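Local coordinates for hypothetical membrane protein (Corynebacterium glutamicum, PDB 6JS9), which binds heme through its N-terminal HtaA domain, the part present here, and probably hands heme on within the corynebacterial heme-uptake machinery, at residues R22-Q26 and T27-K31; A140-Q144 and D145-L149. All coordinates share one frame; numbering follows the deposited sequence. Where two conformers were deposited one is given.

Overall arrangement
From the N terminus, the chain first makes two short strands and then helix 19-26. Interaction 1 closes the turn at the end of that helix, where residues 27-31 fold back before strand 33-37, and it lies at the heme. The chain then runs through the antiparallel strands from 48-58 to 129-136. Interaction 2 closes the loop between strands 129-136 and 146-155, next to the C-terminal strand 177-183. The two follow in series, neither nested nor crossed. The centres of interactions 1 and 2 are about 36 Å apart, on opposite sides of the chain's centre. The antiparallel sheet joins the heme-binding end to this distant loop.

Interaction 1: R22-Q26 and T27-K31. With HEM (protoporphyrin IX containing Fe), chain C.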
loop_
_atom_site.group_PDB
_atom_site.type_symbol
_atom_site.label_atom_id
_atom_site.label_comp_id
_atom_site.label_asym_id
_atom_site.label_seq_id
_atom_site.Cartn_x
_atom_site.Cartn_y
_atom_site.Cartn_z
ATOM N N ARG A 22 -7.575 -2.324 9.211
ATOM C CA ARG A 22 -6.892 -1.785 10.388
ATOM C C ARG A 22 -7.711 -2.024 11.649
ATOM O O ARG A 22 -7.152 -2.328 12.710
ATOM C CB ARG A 22 -6.602 -0.285 10.221
ATOM C CG ARG A 22 -5.753 0.062 8.994
ATOM C CD ARG A 22 -5.115 1.456 9.087
ATOM N NE ARG A 22 -6.071 2.523 9.376
ATOM C CZ ARG A 22 -6.907 3.042 8.482
ATOM N NH1 ARG A 22 -6.917 2.586 7.238
ATOM N NH2 ARG A 22 -7.739 4.006 8.837
ATOM N N ASN A 23 -9.040 -1.871 11.551
ATOM C CA ASN A 23 -9.909 -2.110 12.695
ATOM C C ASN A 23 -9.940 -3.590 13.043
ATOM O O ASN A 23 -9.866 -3.961 14.220
ATOM C CB ASN A 23 -11.326 -1.619 12.398
ATOM C CG ASN A 23 -11.458 -0.104 12.446
ATOM O OD1 ASN A 23 -10.612 0.602 13.000
ATOM N ND2 ASN A 23 -12.546 0.398 11.883
ATOM N N TYR A 24 -10.071 -4.441 12.024
ATOM C CA TYR A 24 -9.999 -5.882 12.211
ATOM C C TYR A 24 -8.748 -6.269 12.999
ATOM O O TYR A 24 -8.829 -7.021 13.980
ATOM C CB TYR A 24 -10.046 -6.559 10.836
ATOM C CG TYR A 24 -9.569 -7.985 10.825
ATOM C CD1 TYR A 24 -10.315 -9.000 11.427
ATOM C CD2 TYR A 24 -8.375 -8.322 10.207
ATOM C CE1 TYR A 24 -9.870 -10.300 11.412
ATOM C CE2 TYR A 24 -7.926 -9.619 10.178
ATOM C CZ TYR A 24 -8.675 -10.609 10.790
ATOM O OH TYR A 24 -8.218 -11.906 10.777
ATOM N N ILE A 25 -7.593 -5.700 12.623
ATOM C CA ILE A 25 -6.317 -6.009 13.272
ATOM C C ILE A 25 -6.279 -5.461 14.694
ATOM O O ILE A 25 -5.855 -6.150 15.631
ATOM C CB ILE A 25 -5.141 -5.450 12.440
ATOM C CG1 ILE A 25 -4.904 -6.267 11.162
ATOM C CG2 ILE A 25 -3.849 -5.308 13.301
ATOM C CD1 ILE A 25 -4.705 -7.751 11.387
ATOM N N GLN A 26 -6.703 -4.207 14.881
ATOM C CA GLN A 26 -6.423 -3.509 16.133
ATOM C C GLN A 26 -7.510 -3.705 17.184
ATOM O O GLN A 26 -7.197 -3.836 18.371
ATOM C CB GLN A 26 -6.205 -2.013 15.865
ATOM C CG GLN A 26 -4.927 -1.745 15.063
ATOM C CD GLN A 26 -4.692 -0.271 14.749
ATOM O OE1 GLN A 26 -5.564 0.411 14.197
ATOM N NE2 GLN A 26 -3.506 0.224 15.100
ATOM N N THR A 27 -8.781 -3.738 16.784
ATOM C CA THR A 27 -9.871 -3.891 17.737
ATOM C C THR A 27 -10.759 -5.104 17.482
ATOM O O THR A 27 -11.591 -5.423 18.338
ATOM C CB THR A 27 -10.758 -2.632 17.757
ATOM O OG1 THR A 27 -11.316 -2.414 16.452
ATOM C CG2 THR A 27 -9.962 -1.410 18.181
ATOM N N GLY A 28 -10.610 -5.797 16.356
ATOM C CA GLY A 28 -11.444 -6.934 16.032
ATOM C C GLY A 28 -10.819 -8.262 16.416
ATOM O O GLY A 28 -9.937 -8.343 17.276
ATOM N N VAL A 29 -11.247 -9.319 15.719
ATOM C CA VAL A 29 -10.926 -10.680 16.143
ATOM C C VAL A 29 -9.437 -11.017 15.986
ATOM O O VAL A 29 -8.941 -11.922 16.666
ATOM C CB VAL A 29 -11.854 -11.669 15.395
ATOM C CG1 VAL A 29 -11.506 -11.782 13.923
ATOM C CG2 VAL A 29 -11.878 -13.040 16.079
ATOM N N ALA A 30 -8.692 -10.287 15.148
ATOM C CA ALA A 30 -7.261 -10.563 14.987
ATOM C C ALA A 30 -6.473 -10.243 16.254
ATOM O O ALA A 30 -5.478 -10.921 16.545
ATOM C CB ALA A 30 -6.690 -9.765 13.812
ATOM N N LYS A 31 -6.895 -9.225 17.006
ATOM C CA LYS A 31 -6.265 -8.843 18.271
ATOM C C LYS A 31 -4.744 -8.759 18.132
ATOM O O LYS A 31 -3.989 -9.428 18.837
ATOM C CB LYS A 31 -6.665 -9.814 19.391
ATOM C CG LYS A 31 -8.075 -9.584 19.905
ATOM C CD LYS A 31 -8.284 -8.095 20.173
ATOM C CE LYS A 31 -9.754 -7.711 20.203
ATOM N NZ LYS A 31 -10.498 -8.545 21.154
HETATM C CHA HEM C . -11.652 -11.206 8.367
HETATM C CHB HEM C . -7.231 -11.832 6.449
HETATM C CHC HEM C . -6.324 -15.548 9.459
HETATM C CHD HEM C . -10.902 -15.212 11.053
HETATM C C1A HEM C . -10.519 -11.025 7.593
HETATM C C2A HEM C . -10.300 -9.976 6.618
HETATM C C3A HEM C . -9.084 -10.131 6.083
HETATM C C4A HEM C . -8.480 -11.299 6.709
HETATM C CMA HEM C . -8.463 -9.218 4.991
HETATM C CAA HEM C . -11.315 -8.872 6.292
HETATM C CBA HEM C . -11.340 -7.861 7.437
HETATM C CGA HEM C . -12.243 -6.724 7.048
HETATM O O1A HEM C . -11.758 -5.777 6.366
HETATM O O2A HEM C . -13.446 -6.787 7.419
HETATM C C1B HEM C . -6.615 -12.890 7.085
HETATM C C2B HEM C . -5.290 -13.398 6.757
HETATM C C3B HEM C . -5.026 -14.431 7.587
HETATM C C4B HEM C . -6.179 -14.596 8.469
HETATM C CMB HEM C . -4.408 -12.785 5.630
HETATM C CAB HEM C . -3.772 -15.346 7.712
HETATM C CBB HEM C . -2.671 -15.248 6.954
HETATM C C1C HEM C . -7.493 -15.809 10.157
HETATM C C2C HEM C . -7.683 -16.831 11.165
HETATM C C3C HEM C . -8.950 -16.739 11.609
HETATM C C4C HEM C . -9.596 -15.644 10.902
HETATM C CMC HEM C . -6.562 -17.806 11.577
HETATM C CAC HEM C . -9.676 -17.595 12.682
HETATM C CBC HEM C . -9.115 -18.622 13.318
HETATM C C1D HEM C . -11.505 -14.096 10.491
HETATM C C2D HEM C . -12.849 -13.598 10.770
HETATM C C3D HEM C . -13.053 -12.494 10.024
HETATM C C4D HEM C . -11.854 -12.251 9.250
HETATM C CMD HEM C . -13.864 -14.223 11.758
HETATM C CAD HEM C . -14.311 -11.589 9.982
HETATM C CBD HEM C . -14.091 -10.549 11.087
HETATM C CGD HEM C . -15.222 -9.549 11.176
HETATM O O1D HEM C . -15.330 -8.904 12.246
HETATM O O2D HEM C . -16.016 -9.391 10.208
HETATM N NA HEM C . -9.384 -11.803 7.621
HETATM N NB HEM C . -7.121 -13.651 8.129
HETATM N NC HEM C . -8.670 -15.100 10.042
HETATM N ND HEM C . -10.940 -13.235 9.562
HETATM FE FE HEM C . -8.922 -13.251 9.059
#
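Tyr-24 sends CG anti to its own backbone N (chi1 162°), while Val-29 holds CG1 between its backbone N and carbonyl carbon (chi1 71°). These two torsions bring ring and methyl together beside the heme. The motif is a helix C-terminus, left at Thr-27, and then a type I beta turn from Gly-28 to Lys-31. It carries the axial tyrosine of the HtaA domain. Tyr-24 OH binds the heme iron at 2.3 Å. The same oxygen is hydrogen-bonded to His-77 NE2 on strand 63-79, which would help to orient it.

The Tyr-24 ring is held on both faces. Ala-30 CB makes a CH-pi contact over one face, 3.9 Å from the ring centroid. The heme lies over the opposite face, with C1A set toward the rim. Val-29 CG1 comes in at the ring edge, near its plane, and meets Tyr-24 CE1 at 3.3 Å. This methyl also reaches the porphyrin, with Val-29 CG1 3.9 Å from HEM C2D. Ala-30 CB also touches Ile-25 CD1, at 3.7 Å. Ile-25 in turn packs on Ile-34 and Leu-85, which ties the helix end to the strands. The turn has its own tie through Ala-30, which touches His-77 and shares a backbone hydrogen bond with it.

The backbone fixes the fold-back. Tyr-24 O takes only weak bonds from Gly-28 N and Ala-30 N. Gly-28, without a side chain, lets the backbone lie close over Tyr-24 O. Asn-23 O has the stronger set of partners and closes the helix with three donors. Of the two N-H donors, Thr-27 N gives the straighter bond, and Gly-28 N comes in at a more bent angle. The third is the hydroxyl, with Thr-27 OG1 3.1 Å from Asn-23 O and tilted 33° from the carbonyl plane.

Interaction 2: A140-Q144 and D145-L149; sequences ADFSQ and DSIDL
Ile-147 meets Phe-142 and Ala-140 across a loop, and of these residues it has the most surface buried. The loop links two antiparallel neighbours of the sheet, strands 129-136 and 146-155. Its nine residues include a type I beta turn from Asp-141 to Gln-144. Ile-147 is the second residue of the outgoing strand. Its two branches go to different partners. CG1 stands anti to the carbonyl carbon (chi1 -69°) and leads CD1 over one face of the Phe-142 ring. There CD1 makes a CH-pi contact, 3.6 Å from the ring centroid and 18° off the normal. The methyl is offset toward the rim, and Ile-147 CD1 comes nearest to Phe-142 CE1, at 3.5 Å. The other branch, Ile-147 CG2, touches Ala-140 CB at 4.0 Å. Phe-96 of strand 82-97 packs against both Ala-140 and Ile-147, and Ile-182 also touches Ile-147.

Gln-144 and Asp-145 bury much of the remaining surface, chiefly because they adjoin along the chain. Gln-144 closes the turn: its N bonds to Asp-141 O at 3.0 Å. Asp-141 also forms an Asx turn. Its OD1 accepts from Ser-143 N and, at 2.7 Å, from Ser-143 OG. Both donors come from the same face of the carboxylate plane, which probably helps to hold the turn's shape.

One water spans the start of the loop and the strand. It donates to Ser-146 O at 3.0 Å and accepts a weak bond from Asp-141 N. No direct hydrogen bond joins the two segments. The chemistry is consistent with a loop shaped by its own turn bonds and held to the strand by apolar contact and a water bridge.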
loop_
_atom_site.group_PDB
_atom_site.type_symbol
_atom_site.label_atom_id
_atom_site.label_comp_id
_atom_site.label_asym_id
_atom_site.label_seq_id
_atom_site.Cartn_x
_atom_site.Cartn_y
_atom_site.Cartn_z
ATOM N N ALA A 140 -2.383 12.976 -13.521
ATOM C CA ALA A 140 -0.995 13.229 -13.167
ATOM C C ALA A 140 -0.259 13.864 -14.349
ATOM O O ALA A 140 -0.381 13.409 -15.491
ATOM C CB ALA A 140 -0.311 11.932 -12.739
ATOM N N ASP A 141 0.510 14.913 -14.072
ATOM C CA ASP A 141 1.270 15.622 -15.105
ATOM C C ASP A 141 2.627 15.977 -14.505
ATOM O O ASP A 141 2.737 16.943 -13.745
ATOM C CB ASP A 141 0.517 16.859 -15.570
ATOM C CG ASP A 141 1.211 17.595 -16.719
ATOM O OD1 ASP A 141 2.396 17.316 -17.038
ATOM O OD2 ASP A 141 0.536 18.465 -17.306
ATOM N N PHE A 142 3.655 15.193 -14.846
ATOM C CA PHE A 142 4.982 15.403 -14.275
ATOM C C PHE A 142 5.653 16.675 -14.776
ATOM O O PHE A 142 6.694 17.057 -14.230
ATOM C CB PHE A 142 5.885 14.202 -14.562
ATOM C CG PHE A 142 5.608 13.010 -13.682
ATOM C CD1 PHE A 142 6.152 12.929 -12.407
ATOM C CD2 PHE A 142 4.793 11.975 -14.124
ATOM C CE1 PHE A 142 5.890 11.829 -11.586
ATOM C CE2 PHE A 142 4.531 10.870 -13.307
ATOM C CZ PHE A 142 5.083 10.805 -12.039
ATOM N N SER A 143 5.102 17.338 -15.793
ATOM C CA SER A 143 5.636 18.643 -16.169
ATOM C C SER A 143 5.102 19.769 -15.293
ATOM O O SER A 143 5.559 20.904 -15.430
ATOM C CB SER A 143 5.321 18.964 -17.625
ATOM O OG SER A 143 3.988 19.424 -17.733
ATOM N N GLN A 144 4.144 19.502 -14.413
ATOM C CA GLN A 144 3.662 20.536 -13.514
ATOM C C GLN A 144 4.400 20.450 -12.183
ATOM O O GLN A 144 5.190 19.536 -11.935
ATOM C CB GLN A 144 2.144 20.433 -13.321
ATOM C CG GLN A 144 1.327 20.624 -14.608
ATOM C CD GLN A 144 1.365 22.052 -15.168
ATOM O OE1 GLN A 144 2.432 22.617 -15.419
ATOM N NE2 GLN A 144 0.187 22.628 -15.378
ATOM N N ASP A 145 4.148 21.435 -11.327
ATOM C CA ASP A 145 4.884 21.544 -10.077
ATOM C C ASP A 145 4.368 20.595 -9.001
ATOM O O ASP A 145 5.041 20.419 -7.976
ATOM C CB ASP A 145 4.845 22.994 -9.579
ATOM C CG ASP A 145 5.474 23.971 -10.577
ATOM O OD1 ASP A 145 6.382 23.547 -11.331
ATOM O OD2 ASP A 145 5.063 25.155 -10.608
ATOM N N SER A 146 3.217 19.958 -9.209
ATOM C CA SER A 146 2.684 19.061 -8.197
ATOM C C SER A 146 1.791 18.010 -8.840
ATOM O O SER A 146 1.306 18.171 -9.963
ATOM C CB SER A 146 1.905 19.829 -7.129
ATOM O OG SER A 146 0.891 20.596 -7.739
ATOM N N ILE A 147 1.590 16.921 -8.109
ATOM C CA ILE A 147 0.684 15.854 -8.512
ATOM C C ILE A 147 -0.227 15.544 -7.328
ATOM O O ILE A 147 0.252 15.217 -6.234
ATOM C CB ILE A 147 1.440 14.598 -8.975
ATOM C CG1 ILE A 147 2.150 14.870 -10.299
ATOM C CG2 ILE A 147 0.483 13.391 -9.087
ATOM C CD1 ILE A 147 3.167 13.820 -10.683
ATOM N N ASP A 148 -1.533 15.668 -7.540
ATOM C CA ASP A 148 -2.513 15.343 -6.516
ATOM C C ASP A 148 -2.737 13.832 -6.513
ATOM O O ASP A 148 -3.131 13.256 -7.535
ATOM C CB ASP A 148 -3.807 16.108 -6.788
ATOM C CG ASP A 148 -4.830 15.958 -5.675
ATOM O OD1 ASP A 148 -4.605 15.155 -4.746
ATOM O OD2 ASP A 148 -5.868 16.651 -5.737
ATOM N N LEU A 149 -2.465 13.191 -5.378
ATOM C CA LEU A 149 -2.593 11.742 -5.233
ATOM C C LEU A 149 -3.992 11.301 -4.823
ATOM O O LEU A 149 -4.212 10.098 -4.621
ATOM C CB LEU A 149 -1.567 11.224 -4.216
ATOM C CG LEU A 149 -0.091 11.482 -4.556
ATOM C CD1 LEU A 149 0.835 10.995 -3.460
ATOM C CD2 LEU A 149 0.306 10.858 -5.888
HETATM O O HOH W 1 -0.403 17.082 -12.108
#